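Local coordinates for protein rhamnogalacturonan endolyase YesW (PDB 2ZUX) that cleaves the backbone of type I rhamnogalacturonan in plant cell-wall pectin by endo-type elimination, releasing oligosaccharides, and needs calcium or manganese for activity, at residues Ser450-Asp461 / Gln466-Lys474. Residues are numbered along the deposited sequence; the frame is centred on the assembly and turned at random.
Sequences SSTNFGIWWDGD and QLDSNRIDK. With CA (calcium ion), chain F.
This contact joins the first three strands of a four-stranded antiparallel sheet in the beta-propeller domain and a calcium-binding loop. Phe454 and Leu467 form an antiparallel hydrogen-bonded pair. Leu467 N gives Phe454 O a hydrogen bond nearly straight at the hydrogen (3.0 Å, 173°), and Phe454 N gives one to Leu467 O in return. On the face carrying Leu467, Ile456 CG2 packs against both Leu467 CB and Ile472 CG2. Ile472 CD1 sits over one face of the Trp458 indole, 3.7 Å from the centroid of the five-membered ring, in a CH-pi contact. At the end away from the calcium, Asn453 ND2 gives a hydrogen bond to Asp468 OD1 (2.9 Å), with amide and carboxylate planes 84° apart. Water 1 links Ser450 OG and Ser451 OG to Asp473 OD2. Asp459 OD1 and Asp461 OD1 bind the calcium at 2.3 and 2.4 Å; Asp461 O, water 3, Leu463 O and the Glu465 carboxylate complete the site. The Lys474 chain runs extended and bends only at its end (chi4 72°), which brings NZ into salt bridges with Asp459 OD2 (2.9 Å) and Asp461 OD2 (2.8 Å). NZ also hydrogen-bonds Glu465 OE2. A methionine here would probably leave both aspartate OD2 atoms without their cationic mate. Asp459 and Asp461 each split their carboxylate oxygens between calcium and lysine, which likely steadies their orientation and offsets their charge.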
loop_
_atom_site.group_PDB
_atom_site.type_symbol
_atom_site.label_atom_id
_atom_site.label_comp_id
_atom_site.label_asym_id
_atom_site.label_seq_id
_atom_site.Cartn_x
_atom_site.Cartn_y
_atom_site.Cartn_z
ATOM N N SER A 450 -17.895 12.902 -2.227
ATOM C CA SER A 450 -18.759 12.024 -1.442
ATOM C C SER A 450 -18.021 10.935 -0.665
ATOM O O SER A 450 -18.641 10.183 0.088
ATOM C CB SER A 450 -19.784 11.374 -2.356
ATOM O OG SER A 450 -19.131 10.576 -3.316
ATOM N N SER A 451 -16.707 10.828 -0.865
ATOM C CA SER A 451 -15.876 9.921 -0.081
ATOM C C SER A 451 -14.624 10.648 0.369
ATOM O O SER A 451 -14.203 11.625 -0.259
ATOM C CB SER A 451 -15.489 8.680 -0.882
ATOM O OG SER A 451 -14.685 8.989 -2.011
ATOM N N THR A 452 -14.047 10.162 1.462
ATOM C CA THR A 452 -12.779 10.655 1.980
ATOM C C THR A 452 -11.964 9.438 2.407
ATOM O O THR A 452 -11.723 9.201 3.597
ATOM C CB THR A 452 -12.996 11.654 3.137
ATOM O OG1 THR A 452 -13.995 12.599 2.740
ATOM C CG2 THR A 452 -11.714 12.415 3.461
ATOM N N ASN A 453 -11.559 8.659 1.407
ATOM C CA ASN A 453 -10.942 7.362 1.643
ATOM C C ASN A 453 -9.703 7.204 0.760
ATOM O O ASN A 453 -8.610 7.543 1.191
ATOM C CB ASN A 453 -11.965 6.229 1.438
ATOM C CG ASN A 453 -11.435 4.889 1.880
ATOM O OD1 ASN A 453 -10.358 4.802 2.466
ATOM N ND2 ASN A 453 -12.201 3.837 1.628
ATOM N N PHE A 454 -9.873 6.722 -0.471
ATOM C CA PHE A 454 -8.758 6.560 -1.403
ATOM C C PHE A 454 -8.918 7.516 -2.583
ATOM O O PHE A 454 -10.030 7.913 -2.947
ATOM C CB PHE A 454 -8.723 5.126 -1.965
ATOM C CG PHE A 454 -7.946 4.117 -1.128
ATOM C CD1 PHE A 454 -7.967 4.126 0.270
ATOM C CD2 PHE A 454 -7.251 3.103 -1.772
ATOM C CE1 PHE A 454 -7.268 3.155 1.002
ATOM C CE2 PHE A 454 -6.549 2.143 -1.056
ATOM C CZ PHE A 454 -6.558 2.170 0.333
ATOM N N GLY A 455 -7.785 7.863 -3.185
ATOM C CA GLY A 455 -7.743 8.445 -4.517
ATOM C C GLY A 455 -7.156 7.394 -5.435
ATOM O O GLY A 455 -6.286 6.623 -5.016
ATOM N N ILE A 456 -7.671 7.345 -6.667
ATOM C CA ILE A 456 -7.231 6.370 -7.661
ATOM C C ILE A 456 -7.151 6.995 -9.055
ATOM O O ILE A 456 -8.053 7.751 -9.457
ATOM C CB ILE A 456 -8.174 5.139 -7.690
ATOM C CG1 ILE A 456 -7.621 4.074 -8.631
ATOM C CG2 ILE A 456 -9.613 5.549 -8.055
ATOM C CD1 ILE A 456 -8.394 2.781 -8.616
ATOM N N TRP A 457 -6.085 6.685 -9.796
ATOM C CA TRP A 457 -6.021 7.063 -11.213
ATOM C C TRP A 457 -6.717 5.980 -12.020
ATOM O O TRP A 457 -6.184 4.878 -12.168
ATOM C CB TRP A 457 -4.574 7.268 -11.684
ATOM C CG TRP A 457 -3.959 8.493 -11.059
ATOM C CD1 TRP A 457 -4.329 9.793 -11.286
ATOM C CD2 TRP A 457 -2.900 8.536 -10.093
ATOM N NE1 TRP A 457 -3.566 10.644 -10.512
ATOM C CE2 TRP A 457 -2.686 9.898 -9.769
ATOM C CE3 TRP A 457 -2.114 7.556 -9.457
ATOM C CZ2 TRP A 457 -1.715 10.305 -8.848
ATOM C CZ3 TRP A 457 -1.145 7.968 -8.540
ATOM C CH2 TRP A 457 -0.965 9.332 -8.242
ATOM N N TRP A 458 -7.912 6.298 -12.517
ATOM C CA TRP A 458 -8.764 5.304 -13.176
ATOM C C TRP A 458 -9.140 5.637 -14.612
ATOM O O TRP A 458 -9.095 4.759 -15.481
ATOM C CB TRP A 458 -10.037 5.070 -12.354
ATOM C CG TRP A 458 -10.911 4.011 -12.926
ATOM C CD1 TRP A 458 -12.105 4.188 -13.562
ATOM C CD2 TRP A 458 -10.655 2.603 -12.934
ATOM N NE1 TRP A 458 -12.620 2.970 -13.946
ATOM C CE2 TRP A 458 -11.745 1.981 -13.580
ATOM C CE3 TRP A 458 -9.616 1.800 -12.443
ATOM C CZ2 TRP A 458 -11.826 0.592 -13.748
ATOM C CZ3 TRP A 458 -9.697 0.418 -12.621
ATOM C CH2 TRP A 458 -10.795 -0.165 -13.266
ATOM N N ASP A 459 -9.548 6.878 -14.866
ATOM C CA ASP A 459 -9.913 7.264 -16.218
ATOM C C ASP A 459 -8.698 7.755 -16.997
ATOM O O ASP A 459 -7.552 7.514 -16.598
ATOM C CB ASP A 459 -11.095 8.249 -16.233
ATOM C CG ASP A 459 -10.740 9.626 -15.697
ATOM O OD1 ASP A 459 -9.536 9.967 -15.580
ATOM O OD2 ASP A 459 -11.690 10.378 -15.404
ATOM N N GLY A 460 -8.939 8.421 -18.122
ATOM C CA GLY A 460 -7.845 8.805 -18.997
ATOM C C GLY A 460 -7.177 10.130 -18.695
ATOM O O GLY A 460 -6.133 10.425 -19.269
ATOM N N ASP A 461 -7.760 10.933 -17.808
ATOM C CA ASP A 461 -7.180 12.244 -17.528
ATOM C C ASP A 461 -6.218 12.210 -16.342
ATOM O O ASP A 461 -6.182 11.237 -15.580
ATOM C CB ASP A 461 -8.252 13.342 -17.407
ATOM C CG ASP A 461 -9.006 13.323 -16.079
ATOM O OD1 ASP A 461 -8.517 12.750 -15.072
ATOM O OD2 ASP A 461 -10.091 13.931 -16.031
ATOM N N GLN A 466 -11.786 9.016 -7.206
ATOM C CA GLN A 466 -11.946 8.630 -5.805
ATOM C C GLN A 466 -12.402 7.187 -5.712
ATOM O O GLN A 466 -13.157 6.712 -6.566
ATOM C CB GLN A 466 -12.959 9.533 -5.094
ATOM C CG GLN A 466 -12.499 10.980 -4.901
ATOM C CD GLN A 466 -12.628 11.805 -6.184
ATOM O OE1 GLN A 466 -13.693 11.839 -6.802
ATOM N NE2 GLN A 466 -11.534 12.414 -6.616
ATOM N N LEU A 467 -11.949 6.478 -4.685
ATOM C CA LEU A 467 -12.395 5.108 -4.449
ATOM C C LEU A 467 -12.867 4.963 -3.011
ATOM O O LEU A 467 -12.245 5.473 -2.077
ATOM C CB LEU A 467 -11.274 4.114 -4.767
ATOM C CG LEU A 467 -11.575 2.623 -4.556
ATOM C CD1 LEU A 467 -10.760 1.799 -5.527
ATOM C CD2 LEU A 467 -11.319 2.159 -3.122
ATOM N N ASP A 468 -13.986 4.269 -2.839
ATOM C CA ASP A 468 -14.540 3.982 -1.517
ATOM C C ASP A 468 -15.458 2.783 -1.685
ATOM O O ASP A 468 -16.153 2.670 -2.709
ATOM C CB ASP A 468 -15.338 5.187 -1.012
ATOM C CG ASP A 468 -15.629 5.142 0.482
ATOM O OD1 ASP A 468 -14.968 4.405 1.232
ATOM O OD2 ASP A 468 -16.525 5.898 0.915
ATOM N N SER A 469 -15.452 1.877 -0.708
ATOM C CA SER A 469 -16.285 0.682 -0.802
ATOM C C SER A 469 -16.007 -0.017 -2.143
ATOM O O SER A 469 -14.843 -0.168 -2.519
ATOM C CB SER A 469 -17.756 1.056 -0.623
ATOM O OG SER A 469 -18.565 -0.109 -0.523
ATOM N N ASN A 470 -17.050 -0.429 -2.866
ATOM C CA ASN A 470 -16.869 -1.051 -4.178
ATOM C C ASN A 470 -17.125 -0.066 -5.317
ATOM O O ASN A 470 -17.615 -0.447 -6.383
ATOM C CB ASN A 470 -17.751 -2.301 -4.319
ATOM C CG ASN A 470 -19.235 -1.975 -4.398
ATOM O OD1 ASN A 470 -19.693 -0.952 -3.888
ATOM N ND2 ASN A 470 -20.000 -2.862 -5.042
ATOM N N ARG A 471 -16.772 1.198 -5.091
ATOM C CA ARG A 471 -17.081 2.263 -6.043
ATOM C C ARG A 471 -15.858 3.084 -6.436
ATOM O O ARG A 471 -14.979 3.354 -5.598
ATOM C CB ARG A 471 -18.135 3.203 -5.457
ATOM C CG ARG A 471 -19.503 2.562 -5.261
ATOM C CD ARG A 471 -20.502 3.499 -4.582
ATOM N NE ARG A 471 -20.026 4.028 -3.303
ATOM C CZ ARG A 471 -20.237 3.478 -2.111
ATOM N NH1 ARG A 471 -20.921 2.346 -1.988
ATOM N NH2 ARG A 471 -19.749 4.068 -1.028
ATOM N N ILE A 472 -15.816 3.489 -7.703
ATOM C CA ILE A 472 -14.911 4.537 -8.162
ATOM C C ILE A 472 -15.783 5.704 -8.621
ATOM O O ILE A 472 -16.698 5.517 -9.435
ATOM C CB ILE A 472 -13.992 4.057 -9.308
ATOM C CG1 ILE A 472 -13.111 2.894 -8.824
ATOM C CG2 ILE A 472 -13.137 5.222 -9.833
ATOM C CD1 ILE A 472 -12.238 2.283 -9.896
ATOM N N ASP A 473 -15.521 6.887 -8.069
ATOM C CA ASP A 473 -16.262 8.101 -8.389
ATOM C C ASP A 473 -15.348 9.145 -9.019
ATOM O O ASP A 473 -14.125 9.091 -8.870
ATOM C CB ASP A 473 -16.885 8.701 -7.117
ATOM C CG ASP A 473 -17.784 7.725 -6.366
ATOM O OD1 ASP A 473 -18.572 6.993 -7.004
ATOM O OD2 ASP A 473 -17.716 7.705 -5.122
ATOM N N LYS A 474 -15.948 10.109 -9.703
ATOM C CA LYS A 474 -15.210 11.252 -10.211
ATOM C C LYS A 474 -15.864 12.539 -9.738
ATOM O O LYS A 474 -17.093 12.667 -9.726
ATOM C CB LYS A 474 -15.106 11.234 -11.736
ATOM C CG LYS A 474 -14.025 12.191 -12.264
ATOM C CD LYS A 474 -13.923 12.172 -13.762
ATOM C CE LYS A 474 -12.930 13.207 -14.229
ATOM N NZ LYS A 474 -11.529 12.821 -13.929
HETATM CA CA CA F . -8.030 10.683 -14.046
HETATM O O HOH W 1 -16.507 9.759 -3.912
HETATM O O HOH W 2 -15.179 7.888 2.706
HETATM O O HOH W 3 -6.536 8.742 -14.287
#